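Local coordinates for protein putative TetR-family transcriptional regulator (Syntrophomonas wolfei subsp. wolfei, PDB 3LWJ) that probably binds DNA through an N-terminal helix-turn-helix domain and acts as a TetR-family regulator of transcription, at the interface of chains A and B. Numbering follows the deposited sequence. Chains: chain A/B, Putative TetR-family transcriptional regulator.

Both contacts belong to one two-fold symmetric interface between identical chains, and the centres of their C-alpha atoms lie about 24 Å apart. Helix 153-173 joins them: its C-terminal part supplies B:Tyr169 and B:Val173 to contact 1, its N-terminal part B:Pro155, B:Ile156 and B:Ser159 to contact 2. Contact 1 is polar and clamps the loop after helix 104-113, whereas contact 2 is mostly apolar and pairs helices 153-173 and 179-195 across the chains. Each has a twin with the chains exchanged. Together they would hold the two subunits in fixed register, as the dimers typical of TetR regulators require.

Contact 1: the interface of chains A and B. Residues chain A 111-112, 114-117, 121; chain B 111-112, 114, 169, 173.
A carboxylate on one chain and a phenol on the other meet tip to tip in this polar patch of an interface of the kind TetR-family regulators use to dimerise, probably the biological one. It is built from helices 104-113, 118-144 and 153-173 and the loop after the first. The hydroxyl OH of B:Tyr169 donates to OD1 of A:Asp121 at 2.6 Å. It comes from above the carboxylate plane, and the ring and carboxylate planes stand 67° apart. Tyrosine suits the place because its long, rigid ring carries a donor across the boundary, while its CE1 edge lies 3.8 Å from CA of A:Gly115, where the lack of a side chain allows close approach. The same OD1 takes a second bond on its syn lone pair, from the backbone N of A:Gly115 at 2.7 Å, so it accepts from a donor of its own chain and from one of the partner, which should fix the rotation of the carboxylate. An alanine in place of A:Asp121 would remove both acceptor bonds and would probably loosen the loop at A:Gly115 as well as the hold on B:Tyr169.

Alongside, B:Arg112 lays its aliphatic chain, extended from CG to NE, by the carbonyl of A:Gly115, and its terminal NH1 donates to that O at 2.9 Å. The bond is bent, 134° at the hydrogen, with the donor above the carbonyl plane. NH1 is also 4.3 Å from OD2 of A:Asp121, too far for a salt bridge, yet the positive guanidinium may help keep the carboxylate ionised.

Farther out, B:Val173 lies against both groups and may help hold the guanidinium: its CG1 sits 3.4 Å above one face of that of B:Arg112, toward the rim, and 3.7 Å from OD2 of A:Asp121. On B:Tyr169, CG lies anti to the backbone N (chi1 155°), which sends the ring toward chain A. A water links its OH to the backbone O of A:Asp121, tying the phenol to helix 118-144.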
ATOM      1  N   SER A 111      -7.612  -4.770   3.015  1.00 25.18           N
ATOM      2  CA  SER A 111      -6.444  -5.061   2.174  1.00 27.07           C
ATOM      3  C   SER A 111      -6.810  -5.477   0.773  1.00 27.72           C
ATOM      4  O   SER A 111      -5.939  -5.569  -0.087  1.00 27.05           O
ATOM      5  CB  SER A 111      -5.602  -6.190   2.794  1.00 27.11           C
ATOM      6  OG  SER A 111      -5.137  -5.833   4.084  1.00 22.19           O
ATOM      7  N   ARG A 112      -8.081  -5.758   0.545  1.00 24.63           N
ATOM      8  CA  ARG A 112      -8.531  -6.205  -0.771  1.00 26.63           C
ATOM      9  C   ARG A 112      -9.281  -5.129  -1.573  1.00 28.63           C
ATOM     10  O   ARG A 112      -9.190  -5.120  -2.781  1.00 28.48           O
ATOM     11  CB  ARG A 112      -9.419  -7.435  -0.641  1.00 26.50           C
ATOM     12  CG  ARG A 112      -8.677  -8.693  -0.221  1.00 26.18           C
ATOM     13  CD  ARG A 112      -9.604  -9.913  -0.330  1.00 33.06           C
ATOM     14  NE  ARG A 112      -8.855 -11.154  -0.125  1.00 33.55           N
ATOM     15  CZ  ARG A 112      -8.070 -11.712  -1.043  1.00 39.04           C
ATOM     16  NH1 ARG A 112      -7.924 -11.145  -2.242  1.00 35.07           N
ATOM     17  NH2 ARG A 112      -7.416 -12.838  -0.762  1.00 36.42           N
ATOM     18  N   ALA A 114      -9.070  -1.675  -1.483  1.00 28.64           N
ATOM     19  CA  ALA A 114      -8.364  -0.422  -1.816  1.00 27.86           C
ATOM     20  C   ALA A 114      -8.198  -0.233  -3.311  1.00 29.01           C
ATOM     21  O   ALA A 114      -7.792  -1.164  -3.989  1.00 34.29           O
ATOM     22  CB  ALA A 114      -7.003  -0.388  -1.127  1.00 26.03           C
ATOM     23  N   GLY A 115      -8.552   0.960  -3.823  1.00 28.87           N
ATOM     24  CA  GLY A 115      -8.507   1.285  -5.265  1.00 27.00           C
ATOM     25  C   GLY A 115      -9.593   0.705  -6.141  1.00 26.65           C
ATOM     26  O   GLY A 115      -9.529   0.814  -7.373  1.00 24.27           O
ATOM     27  N   SER A 116     -10.596   0.079  -5.523  1.00 26.40           N
ATOM     28  CA  SER A 116     -11.633  -0.652  -6.266  1.00 25.83           C
ATOM     29  C   SER A 116     -12.676   0.284  -6.902  1.00 27.65           C
ATOM     30  O   SER A 116     -13.119   0.046  -8.025  1.00 26.67           O
ATOM     31  CB  SER A 116     -12.310  -1.694  -5.353  1.00 28.12           C
ATOM     32  OG  SER A 116     -13.006  -1.102  -4.250  1.00 22.71           O
ATOM     33  N   SER A 117     -13.109   1.322  -6.184  1.00 26.47           N
ATOM     34  CA  SER A 117     -14.050   2.314  -6.746  1.00 23.97           C
ATOM     35  C   SER A 117     -14.004   3.548  -5.900  1.00 24.12           C
ATOM     36  O   SER A 117     -13.553   3.475  -4.765  1.00 21.77           O
ATOM     37  CB  SER A 117     -15.482   1.779  -6.757  1.00 25.55           C
ATOM     38  OG  SER A 117     -16.050   1.735  -5.461  1.00 20.60           O
ATOM     39  N   ASP A 121     -13.063   3.823  -1.949  1.00 23.80           N
ATOM     40  CA  ASP A 121     -11.862   4.618  -1.653  1.00 26.81           C
ATOM     41  C   ASP A 121     -12.149   5.844  -0.766  1.00 26.11           C
ATOM     42  O   ASP A 121     -11.361   6.148   0.136  1.00 29.40           O
ATOM     43  CB  ASP A 121     -11.129   4.984  -2.930  1.00 26.36           C
ATOM     44  CG  ASP A 121     -10.317   3.815  -3.479  1.00 31.90           C
ATOM     45  OD1 ASP A 121      -9.611   3.138  -2.679  1.00 30.75           O
ATOM     46  OD2 ASP A 121     -10.357   3.598  -4.707  1.00 33.08           O
TER
ATOM     47  N   SER B 111      -2.330   0.365  -9.177  1.00 25.18           N
ATOM     48  CA  SER B 111      -2.843   0.946  -7.930  1.00 27.07           C
ATOM     49  C   SER B 111      -4.272   0.567  -7.642  1.00 27.72           C
ATOM     50  O   SER B 111      -4.766   0.826  -6.549  1.00 27.05           O
ATOM     51  CB  SER B 111      -2.765   2.483  -7.981  1.00 27.11           C
ATOM     52  OG  SER B 111      -1.431   2.923  -8.155  1.00 22.19           O
ATOM     53  N   ARG B 112      -4.946  -0.014  -8.619  1.00 24.63           N
ATOM     54  CA  ARG B 112      -6.348  -0.387  -8.451  1.00 26.63           C
ATOM     55  C   ARG B 112      -6.573  -1.895  -8.254  1.00 28.63           C
ATOM     56  O   ARG B 112      -7.491  -2.271  -7.559  1.00 28.48           O
ATOM     57  CB  ARG B 112      -7.172   0.084  -9.643  1.00 26.50           C
ATOM     58  CG  ARG B 112      -7.350   1.592  -9.714  1.00 26.18           C
ATOM     59  CD  ARG B 112      -8.365   1.951 -10.809  1.00 33.06           C
ATOM     60  NE  ARG B 112      -8.702   3.375 -10.758  1.00 33.55           N
ATOM     61  CZ  ARG B 112      -9.526   3.916  -9.864  1.00 39.04           C
ATOM     62  NH1 ARG B 112     -10.110   3.155  -8.936  1.00 35.07           N
ATOM     63  NH2 ARG B 112      -9.763   5.226  -9.887  1.00 36.42           N
ATOM     64  N   ALA B 114      -4.510  -4.341  -6.935  1.00 28.64           N
ATOM     65  CA  ALA B 114      -3.881  -5.004  -5.774  1.00 27.86           C
ATOM     66  C   ALA B 114      -4.903  -5.572  -4.810  1.00 29.01           C
ATOM     67  O   ALA B 114      -5.849  -4.880  -4.467  1.00 34.29           O
ATOM     68  CB  ALA B 114      -2.960  -4.026  -5.049  1.00 26.03           C
ATOM     69  N   TYR B 169      -0.831   5.731  -5.273  1.00 23.35           N
ATOM     70  CA  TYR B 169      -2.267   5.513  -5.175  1.00 23.41           C
ATOM     71  C   TYR B 169      -3.010   6.809  -4.825  1.00 24.66           C
ATOM     72  O   TYR B 169      -4.032   7.124  -5.425  1.00 25.99           O
ATOM     73  CB  TYR B 169      -2.555   4.392  -4.172  1.00 22.89           C
ATOM     74  CG  TYR B 169      -3.915   4.395  -3.500  1.00 21.67           C
ATOM     75  CD1 TYR B 169      -5.005   3.754  -4.063  1.00 28.00           C
ATOM     76  CD2 TYR B 169      -4.089   4.994  -2.259  1.00 23.61           C
ATOM     77  CE1 TYR B 169      -6.249   3.737  -3.404  1.00 27.95           C
ATOM     78  CE2 TYR B 169      -5.319   4.960  -1.586  1.00 24.57           C
ATOM     79  CZ  TYR B 169      -6.396   4.343  -2.169  1.00 30.51           C
ATOM     80  OH  TYR B 169      -7.615   4.309  -1.487  1.00 34.48           O
ATOM     81  N   VAL B 173      -5.026   7.480  -8.076  1.00 24.37           N
ATOM     82  CA  VAL B 173      -6.366   6.966  -7.819  1.00 25.46           C
ATOM     83  C   VAL B 173      -7.228   7.948  -6.999  1.00 29.10           C
ATOM     84  O   VAL B 173      -8.306   8.329  -7.460  1.00 28.46           O
ATOM     85  CB  VAL B 173      -6.380   5.585  -7.183  1.00 25.92           C
ATOM     86  CG1 VAL B 173      -7.795   5.186  -6.789  1.00 23.29           C
ATOM     87  CG2 VAL B 173      -5.772   4.551  -8.152  1.00 22.53           C
TER
HETATM   88  O   HOH W   1      -8.543   5.880   0.242  1.00 27.34           O

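Contact 2: the interface of chains A and B. Residues chain A 163, 185, 188-189, 192-193, 197; chain B 151, 155-156, 159, 189, 193.
A:Phe189, on helix 179-195, is the centre of this helix-to-helix patch, part of what is probably a TetR-type dimer interface, and it buries 71 Å² against chain B. Its CG lies anti to the backbone N (chi1 158°), turning the ring toward helix 153-173 of the partner. There the CD1–CE1 side of the ring meets B:Ser159, whose CB is 3.3 Å from CD1 of A:Phe189. A small residue such as serine suits so close an approach. OG of B:Ser159 takes the crowded position between the backbone N and the carbonyl carbon (chi1 76°), which turns this hydroxyl back to the carbonyl O of B:Ile156 at 2.8 Å and satisfies it within its own helix. At the ring's tip, CE1 of A:Phe189 lies 3.8 Å from CZ of B:Phe189. Each ring presents an edge to the other, while CB of A:Leu193 lies over one face of A:Phe189, toward the rim, and B:Leu193 does the same in chain B.

B:Pro155, with 49 Å² buried, sits near the start of helix 153-173, where a proline's missing N-H costs little. Its compact ring crosses A:Met185, a selenomethionine, obliquely; CB lies 3.5 Å from the backbone O of A:Met185, and CG is 3.7 Å from CB of A:Ser188.

B:Leu193 buries 47 Å² and contributes both side chain and backbone. Its CD1 rests 3.9 Å from CA of A:Leu193. Its carbonyl O accepts from the backbone N of A:Leu197 at 2.8 Å, in the carbonyl plane and fairly straight (152° at the hydrogen), so the chain just past one helix is pinned to the end of the other.

Between these anchors, A:Thr192 points its methyl CG2 tip to tip at CD1 of B:Ile156, 3.7 Å away, while its hydroxyl OG1 faces CB and CG2 of B:Val151. The patch thus supplies a mostly apolar helix pairing, fastened by a backbone hydrogen bond, that probably holds the dimer together and so sets the spacing of the two DNA-binding domains.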
ATOM      1  N   ILE A 163       3.757   1.166   5.356  1.00 20.79           N
ATOM      2  CA  ILE A 163       4.405  -0.112   5.668  1.00 18.81           C
ATOM      3  C   ILE A 163       3.441  -1.032   6.414  1.00 18.77           C
ATOM      4  O   ILE A 163       3.457  -2.281   6.270  1.00 22.63           O
ATOM      5  CB  ILE A 163       5.765   0.060   6.408  1.00 18.85           C
ATOM      6  CG1 ILE A 163       6.595  -1.232   6.408  1.00 24.51           C
ATOM      7  CG2 ILE A 163       5.594   0.520   7.833  1.00 14.20           C
ATOM      8  CD1 ILE A 163       6.629  -1.978   5.127  1.00 31.33           C
HETATM    9  N   MSE A 185       9.119  -7.275  10.687  1.00 25.25           N
HETATM   10  CA  MSE A 185       9.459  -6.335   9.618  1.00 24.75           C
HETATM   11  C   MSE A 185       9.114  -4.923  10.025  1.00 24.92           C
HETATM   12  O   MSE A 185       9.907  -3.994   9.843  1.00 29.11           O
HETATM   13  CB  MSE A 185       8.668  -6.688   8.353  1.00 22.29           C
HETATM   14  CG  MSE A 185       8.839  -5.702   7.177  1.00 24.23           C
HETATM   15 SE   MSE A 185       7.701  -6.226   5.726  0.75 36.55          SE
HETATM   16  CE  MSE A 185       8.647  -7.838   5.291  1.00 30.20           C
ATOM     17  N   SER A 188      11.322  -3.645  12.852  1.00 22.50           N
ATOM     18  CA  SER A 188      12.683  -3.419  12.376  1.00 23.05           C
ATOM     19  C   SER A 188      12.751  -2.137  11.597  1.00 21.80           C
ATOM     20  O   SER A 188      13.646  -1.350  11.818  1.00 20.76           O
ATOM     21  CB  SER A 188      13.167  -4.561  11.488  1.00 19.45           C
ATOM     22  OG  SER A 188      14.517  -4.316  11.088  1.00 20.20           O
ATOM     23  N   PHE A 189      11.801  -1.917  10.668  1.00 20.15           N
ATOM     24  CA  PHE A 189      11.815  -0.668   9.921  1.00 19.19           C
ATOM     25  C   PHE A 189      11.737   0.589  10.824  1.00 19.08           C
ATOM     26  O   PHE A 189      12.455   1.617  10.595  1.00 21.41           O
ATOM     27  CB  PHE A 189      10.651  -0.620   8.913  1.00 18.63           C
ATOM     28  CG  PHE A 189      10.290   0.781   8.515  1.00 25.71           C
ATOM     29  CD1 PHE A 189      11.115   1.485   7.664  1.00 28.19           C
ATOM     30  CD2 PHE A 189       9.185   1.425   9.053  1.00 21.53           C
ATOM     31  CE1 PHE A 189      10.823   2.793   7.330  1.00 22.73           C
ATOM     32  CE2 PHE A 189       8.861   2.728   8.676  1.00 29.63           C
ATOM     33  CZ  PHE A 189       9.677   3.411   7.834  1.00 22.74           C
ATOM     34  N   THR A 192      15.091   1.266  12.522  1.00 23.56           N
ATOM     35  CA  THR A 192      16.017   1.912  11.587  1.00 25.08           C
ATOM     36  C   THR A 192      15.628   3.358  11.279  1.00 22.23           C
ATOM     37  O   THR A 192      16.497   4.234  11.162  1.00 23.43           O
ATOM     38  CB  THR A 192      16.107   1.151  10.285  1.00 24.27           C
ATOM     39  OG1 THR A 192      16.570  -0.180  10.547  1.00 25.61           O
ATOM     40  CG2 THR A 192      17.071   1.808   9.336  1.00 21.67           C
ATOM     41  N   LEU A 193      14.338   3.612  11.118  1.00 21.67           N
ATOM     42  CA  LEU A 193      13.853   4.986  10.882  1.00 19.00           C
ATOM     43  C   LEU A 193      14.249   5.935  12.017  1.00 22.64           C
ATOM     44  O   LEU A 193      14.656   7.103  11.783  1.00 23.21           O
ATOM     45  CB  LEU A 193      12.314   4.998  10.680  1.00 16.71           C
ATOM     46  CG  LEU A 193      11.543   6.321  10.672  1.00 22.73           C
ATOM     47  CD1 LEU A 193      12.125   7.196   9.593  1.00 23.01           C
ATOM     48  CD2 LEU A 193       9.962   6.116  10.498  1.00 15.98           C
ATOM     49  N   LEU A 197      19.381   5.619   8.774  1.00 24.14           N
ATOM     50  CA  LEU A 197      20.016   4.650   7.923  1.00 25.05           C
ATOM     51  C   LEU A 197      21.494   4.968   7.749  1.00 25.96           C
ATOM     52  O   LEU A 197      22.321   4.059   7.599  1.00 22.67           O
ATOM     53  CB  LEU A 197      19.328   4.613   6.551  1.00 23.15           C
ATOM     54  CG  LEU A 197      19.785   3.531   5.578  1.00 29.63           C
ATOM     55  CD1 LEU A 197      19.585   2.159   6.214  1.00 24.68           C
ATOM     56  CD2 LEU A 197      19.073   3.626   4.221  1.00 20.21           C
TER
ATOM     57  N   VAL B 151      21.738  -2.917   9.139  1.00 19.24           N
ATOM     58  CA  VAL B 151      20.441  -3.289   9.690  1.00 22.00           C
ATOM     59  C   VAL B 151      19.780  -4.292   8.753  1.00 21.88           C
ATOM     60  O   VAL B 151      20.182  -4.419   7.604  1.00 24.61           O
ATOM     61  CB  VAL B 151      19.545  -2.036   9.851  1.00 24.06           C
ATOM     62  CG1 VAL B 151      20.159  -1.106  10.915  1.00 17.41           C
ATOM     63  CG2 VAL B 151      19.337  -1.323   8.491  1.00 16.95           C
ATOM     64  N   PRO B 155      13.108  -5.144   5.549  1.00 22.12           N
ATOM     65  CA  PRO B 155      12.185  -4.083   6.022  1.00 21.66           C
ATOM     66  C   PRO B 155      12.403  -2.721   5.365  1.00 23.03           C
ATOM     67  O   PRO B 155      11.433  -1.971   5.104  1.00 23.44           O
ATOM     68  CB  PRO B 155      12.487  -3.979   7.517  1.00 22.23           C
ATOM     69  CG  PRO B 155      13.174  -5.339   7.897  1.00 24.66           C
ATOM     70  CD  PRO B 155      13.922  -5.709   6.641  1.00 23.20           C
ATOM     71  N   ILE B 156      13.649  -2.366   5.097  1.00 22.74           N
ATOM     72  CA  ILE B 156      13.902  -1.102   4.399  1.00 20.14           C
ATOM     73  C   ILE B 156      13.402  -1.112   2.953  1.00 19.43           C
ATOM     74  O   ILE B 156      12.789  -0.139   2.502  1.00 22.78           O
ATOM     75  CB  ILE B 156      15.379  -0.662   4.440  1.00 22.10           C
ATOM     76  CG1 ILE B 156      15.936  -0.662   5.888  1.00 17.79           C
ATOM     77  CG2 ILE B 156      15.521   0.719   3.831  1.00 16.65           C
ATOM     78  CD1 ILE B 156      15.062  -0.047   6.915  1.00 21.94           C
ATOM     79  N   SER B 159       9.756  -0.828   3.025  1.00 23.73           N
ATOM     80  CA  SER B 159       9.295   0.525   3.335  1.00 18.52           C
ATOM     81  C   SER B 159       9.376   1.474   2.170  1.00 20.51           C
ATOM     82  O   SER B 159       8.476   2.327   2.004  1.00 21.02           O
ATOM     83  CB  SER B 159      10.028   1.099   4.561  1.00 23.44           C
ATOM     84  OG  SER B 159      11.352   1.523   4.293  1.00 21.91           O
ATOM     85  N   PHE B 189      10.425  11.765   3.109  1.00 20.15           N
ATOM     86  CA  PHE B 189      10.543  10.573   3.938  1.00 19.19           C
ATOM     87  C   PHE B 189      11.936   9.899   3.849  1.00 19.08           C
ATOM     88  O   PHE B 189      12.523   9.450   4.888  1.00 21.41           O
ATOM     89  CB  PHE B 189       9.470   9.536   3.559  1.00 18.63           C
ATOM     90  CG  PHE B 189       9.848   8.142   3.967  1.00 25.71           C
ATOM     91  CD1 PHE B 189       9.794   7.778   5.296  1.00 28.19           C
ATOM     92  CD2 PHE B 189      10.338   7.225   3.048  1.00 21.53           C
ATOM     93  CE1 PHE B 189      10.188   6.516   5.693  1.00 22.73           C
ATOM     94  CE2 PHE B 189      10.686   5.933   3.441  1.00 29.63           C
ATOM     95  CZ  PHE B 189      10.625   5.584   4.750  1.00 22.74           C
ATOM     96  N   LEU B 193      14.551   9.188   6.789  1.00 21.67           N
ATOM     97  CA  LEU B 193      15.008   7.801   7.007  1.00 19.00           C
ATOM     98  C   LEU B 193      16.535   7.704   7.064  1.00 22.64           C
ATOM     99  O   LEU B 193      17.115   6.973   7.910  1.00 23.21           O
ATOM    100  CB  LEU B 193      14.447   6.858   5.908  1.00 16.71           C
ATOM    101  CG  LEU B 193      14.978   5.430   5.767  1.00 22.73           C
ATOM    102  CD1 LEU B 193      14.777   4.723   7.082  1.00 23.01           C
ATOM    103  CD2 LEU B 193      14.307   4.637   4.546  1.00 15.98           C
TER